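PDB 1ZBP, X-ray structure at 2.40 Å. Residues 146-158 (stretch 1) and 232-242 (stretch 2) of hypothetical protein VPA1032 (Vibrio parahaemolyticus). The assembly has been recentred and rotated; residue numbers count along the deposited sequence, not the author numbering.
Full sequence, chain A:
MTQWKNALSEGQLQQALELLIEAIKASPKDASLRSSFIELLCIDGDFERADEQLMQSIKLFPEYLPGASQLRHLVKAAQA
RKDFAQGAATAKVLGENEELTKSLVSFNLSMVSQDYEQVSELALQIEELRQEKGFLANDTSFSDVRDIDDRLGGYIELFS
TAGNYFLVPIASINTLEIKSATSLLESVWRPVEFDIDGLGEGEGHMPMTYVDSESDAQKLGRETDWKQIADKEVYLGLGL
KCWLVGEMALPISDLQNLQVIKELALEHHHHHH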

# COMPACT_ATOMS: atom_id res chain seq x y z
N ARG A 146 -2.00 15.48 -0.63
CA ARG A 146 -1.65 14.75 0.57
C ARG A 146 -2.66 13.63 0.82
O ARG A 146 -3.80 13.74 0.40
CB ARG A 146 -1.62 15.73 1.73
CG ARG A 146 -0.88 15.24 2.93
CD ARG A 146 -1.84 14.75 3.99
NE ARG A 146 -2.75 15.79 4.44
CZ ARG A 146 -3.28 15.81 5.66
NH1 ARG A 146 -2.97 14.85 6.53
NH2 ARG A 146 -4.11 16.79 6.01
N ASP A 147 -2.24 12.56 1.49
CA ASP A 147 -3.17 11.46 1.79
C ASP A 147 -4.07 11.92 2.94
O ASP A 147 -3.59 12.57 3.87
CB ASP A 147 -2.40 10.20 2.20
CG ASP A 147 -3.27 8.95 2.22
OD1 ASP A 147 -4.35 8.97 2.86
OD2 ASP A 147 -2.88 7.94 1.61
N ILE A 148 -5.36 11.61 2.89
CA ILE A 148 -6.28 12.03 3.95
C ILE A 148 -5.89 11.40 5.29
O ILE A 148 -5.94 12.06 6.34
CB ILE A 148 -7.76 11.67 3.60
CG1 ILE A 148 -8.24 12.54 2.44
CG2 ILE A 148 -8.66 11.88 4.83
CD1 ILE A 148 -9.64 12.18 1.93
N ASP A 149 -5.48 10.14 5.24
CA ASP A 149 -5.01 9.36 6.39
C ASP A 149 -3.97 10.19 7.16
O ASP A 149 -3.12 10.84 6.54
CB ASP A 149 -4.34 8.09 5.86
CG ASP A 149 -3.98 7.11 6.96
OD1 ASP A 149 -4.86 6.33 7.38
OD2 ASP A 149 -2.81 7.13 7.40
N ASP A 150 -4.02 10.18 8.49
CA ASP A 150 -3.05 10.95 9.28
C ASP A 150 -1.73 10.25 9.54
O ASP A 150 -0.76 10.87 9.98
CB ASP A 150 -3.67 11.37 10.61
CG ASP A 150 -4.60 12.54 10.46
OD1 ASP A 150 -5.62 12.58 11.19
OD2 ASP A 150 -4.32 13.42 9.62
N ARG A 151 -1.69 8.94 9.29
CA ARG A 151 -0.47 8.18 9.47
C ARG A 151 0.44 8.41 8.25
O ARG A 151 1.64 8.71 8.39
CB ARG A 151 -0.79 6.68 9.62
CG ARG A 151 0.34 5.74 9.23
CD ARG A 151 1.00 5.13 10.45
NE ARG A 151 0.02 4.46 11.28
CZ ARG A 151 -0.73 3.45 10.87
NH1 ARG A 151 -0.58 2.99 9.64
NH2 ARG A 151 -1.64 2.91 11.67
N LEU A 152 -0.13 8.27 7.06
CA LEU A 152 0.63 8.46 5.82
C LEU A 152 0.94 9.93 5.52
O LEU A 152 2.03 10.25 5.06
CB LEU A 152 -0.13 7.83 4.64
CG LEU A 152 0.26 6.40 4.23
CD1 LEU A 152 0.87 5.63 5.40
CD2 LEU A 152 -0.95 5.70 3.66
N GLY A 153 -0.03 10.81 5.77
CA GLY A 153 0.15 12.24 5.54
C GLY A 153 0.68 12.64 4.18
O GLY A 153 0.00 12.48 3.17
N GLY A 154 1.90 13.18 4.14
CA GLY A 154 2.45 13.57 2.86
C GLY A 154 3.35 12.50 2.28
O GLY A 154 4.32 12.80 1.59
N TYR A 155 3.04 11.23 2.57
CA TYR A 155 3.86 10.12 2.08
C TYR A 155 3.10 9.11 1.23
O TYR A 155 1.89 8.95 1.38
CB TYR A 155 4.46 9.34 3.26
CG TYR A 155 5.56 10.05 4.00
CD1 TYR A 155 6.90 9.76 3.73
CD2 TYR A 155 5.28 11.03 4.96
CE1 TYR A 155 7.92 10.42 4.40
CE2 TYR A 155 6.30 11.69 5.63
CZ TYR A 155 7.61 11.38 5.34
OH TYR A 155 8.64 12.06 5.99
N ILE A 156 3.80 8.45 0.32
CA ILE A 156 3.17 7.40 -0.47
C ILE A 156 3.97 6.17 -0.07
O ILE A 156 5.08 6.28 0.48
CB ILE A 156 3.28 7.59 -2.00
CG1 ILE A 156 4.74 7.80 -2.41
CG2 ILE A 156 2.37 8.72 -2.46
CD1 ILE A 156 4.97 7.55 -3.89
N GLU A 157 3.40 5.01 -0.34
CA GLU A 157 4.05 3.75 0.00
C GLU A 157 4.46 2.99 -1.27
O GLU A 157 3.78 3.04 -2.30
CB GLU A 157 3.11 2.88 0.84
CG GLU A 157 2.53 3.58 2.08
CD GLU A 157 1.71 2.62 2.95
OE1 GLU A 157 2.21 2.16 4.00
OE2 GLU A 157 0.54 2.33 2.62
N LEU A 158 5.57 2.28 -1.20
CA LEU A 158 6.03 1.53 -2.35
C LEU A 158 6.62 0.23 -1.88
O LEU A 158 7.21 0.18 -0.82
CB LEU A 158 7.09 2.31 -3.13
CG LEU A 158 6.68 3.60 -3.86
CD1 LEU A 158 7.91 4.41 -4.25
CD2 LEU A 158 5.84 3.25 -5.10
N LYS A 232 -8.90 13.19 19.53
CA LYS A 232 -8.04 14.10 18.79
C LYS A 232 -8.50 14.23 17.35
O LYS A 232 -9.54 13.69 16.97
CB LYS A 232 -6.58 13.61 18.80
CG LYS A 232 -5.94 13.56 20.16
CD LYS A 232 -6.43 12.38 20.97
CE LYS A 232 -5.81 12.41 22.36
NZ LYS A 232 -6.17 13.68 23.08
N GLU A 233 -7.72 14.95 16.55
CA GLU A 233 -8.03 15.14 15.13
C GLU A 233 -7.20 14.17 14.28
O GLU A 233 -6.86 14.47 13.14
CB GLU A 233 -7.77 16.59 14.71
CG GLU A 233 -6.43 17.20 15.15
CD GLU A 233 -5.21 16.56 14.49
OE1 GLU A 233 -5.11 16.60 13.25
OE2 GLU A 233 -4.34 16.03 15.23
N VAL A 234 -6.88 13.01 14.84
CA VAL A 234 -6.11 11.99 14.13
C VAL A 234 -7.07 10.92 13.59
O VAL A 234 -7.69 10.18 14.36
CB VAL A 234 -5.09 11.31 15.07
CG1 VAL A 234 -4.26 10.30 14.31
CG2 VAL A 234 -4.21 12.36 15.72
N TYR A 235 -7.20 10.86 12.27
CA TYR A 235 -8.08 9.89 11.62
C TYR A 235 -7.29 8.90 10.75
O TYR A 235 -6.56 9.30 9.85
CB TYR A 235 -9.10 10.63 10.75
CG TYR A 235 -9.98 11.58 11.53
CD1 TYR A 235 -11.14 11.13 12.16
CD2 TYR A 235 -9.64 12.93 11.67
CE1 TYR A 235 -11.93 12.00 12.93
CE2 TYR A 235 -10.42 13.80 12.42
CZ TYR A 235 -11.56 13.33 13.05
OH TYR A 235 -12.33 14.20 13.80
N LEU A 236 -7.42 7.61 11.04
CA LEU A 236 -6.73 6.59 10.26
C LEU A 236 -7.68 6.12 9.18
O LEU A 236 -8.85 6.46 9.21
CB LEU A 236 -6.31 5.41 11.14
CG LEU A 236 -5.31 5.72 12.24
CD1 LEU A 236 -4.85 4.40 12.86
CD2 LEU A 236 -4.12 6.49 11.69
N GLY A 237 -7.20 5.34 8.23
CA GLY A 237 -8.08 4.89 7.17
C GLY A 237 -8.29 3.40 7.13
O GLY A 237 -7.58 2.64 7.77
N LEU A 238 -9.29 2.99 6.36
CA LEU A 238 -9.62 1.58 6.21
C LEU A 238 -10.16 1.40 4.80
O LEU A 238 -11.11 2.07 4.39
CB LEU A 238 -10.68 1.15 7.23
CG LEU A 238 -10.37 1.37 8.71
CD1 LEU A 238 -11.59 1.04 9.56
CD2 LEU A 238 -9.19 0.52 9.12
N GLY A 239 -9.54 0.49 4.05
CA GLY A 239 -9.99 0.26 2.69
C GLY A 239 -9.25 1.13 1.69
O GLY A 239 -8.14 1.56 1.95
N LEU A 240 -9.89 1.38 0.54
CA LEU A 240 -9.32 2.17 -0.56
C LEU A 240 -8.81 3.56 -0.14
O LEU A 240 -9.50 4.31 0.52
CB LEU A 240 -10.40 2.31 -1.65
CG LEU A 240 -9.94 2.90 -2.99
CD1 LEU A 240 -8.98 1.91 -3.67
CD2 LEU A 240 -11.14 3.20 -3.87
N LYS A 241 -7.59 3.92 -0.53
CA LYS A 241 -7.05 5.22 -0.16
C LYS A 241 -7.81 6.34 -0.87
O LYS A 241 -8.32 6.16 -1.98
CB LYS A 241 -5.55 5.28 -0.48
CG LYS A 241 -4.70 4.25 0.29
CD LYS A 241 -3.20 4.42 0.07
CE LYS A 241 -2.39 3.38 0.87
NZ LYS A 241 -0.90 3.56 0.70
N CYS A 242 -7.89 7.50 -0.22
CA CYS A 242 -8.60 8.66 -0.76
C CYS A 242 -7.58 9.76 -0.44
O CYS A 242 -7.07 9.80 0.66
CB CYS A 242 -9.95 8.86 -0.00
SG CYS A 242 -11.46 9.53 -0.92
O HOH W 1 0.52 5.42 -0.91

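What is the strongest charged contact between the two stretches? Lys241 NZ lies 2.7 Å from Glu157 OE2, forming a hydrogen bond within a salt bridge. The lysine side chain is extended, with chi2 to chi4 all t, so its ammonium group reaches the strand containing Glu157, whose CA-to-CB bond points toward the other stretch. A water adds a second link, accepting from Lys241 NZ at 2.8 Å and from Glu157 N at 3.0 Å. Both residues are buried, so each charge is compensated where bulk solvent is scarce.

How does Asp150 hold the start of the second stretch? It pairs with Tyr235 twice: Tyr235 N donates to Asp150 OD1 at 2.6 Å, and Asp150 N donates to Tyr235 O at 3.0 Å. The short acidic side chain, chi1 in m and CB directed toward the partner, supplies the acceptor for Tyr235 N; the return bond is made by the Asp150 backbone. Asp150 OD1 also sits 3.0 Å from Glu233 O, but both are acceptors and no hydrogen bond forms.

What does Asp149 contribute? Its carboxylate serves both stretches. OD2 of Asp149 accepts from Arg151 N at 2.8 Å and Leu152 N at 2.9 Å, bracing its own loop, while Asp149 OD1 takes a weak hydrogen bond from Gly237 N at 2.7 Å. Glycine fits there: a CB on Gly237 would point toward the first stretch and lie tightly against that same OD1.

Where does packing take over? Ile148 CD1 rests 3.9 Å from Cys242 CB, and alongside it Ile148 N makes a weak hydrogen bond to Cys242 O at 3.3 Å. Leu236 CD2 covers one face of the Arg151 guanidinium, and Leu152 CD2 approaches Lys241 NZ to 3.7 Å, placing apolar groups beside charged ones. Altogether 564 Å² is buried, counting both sides.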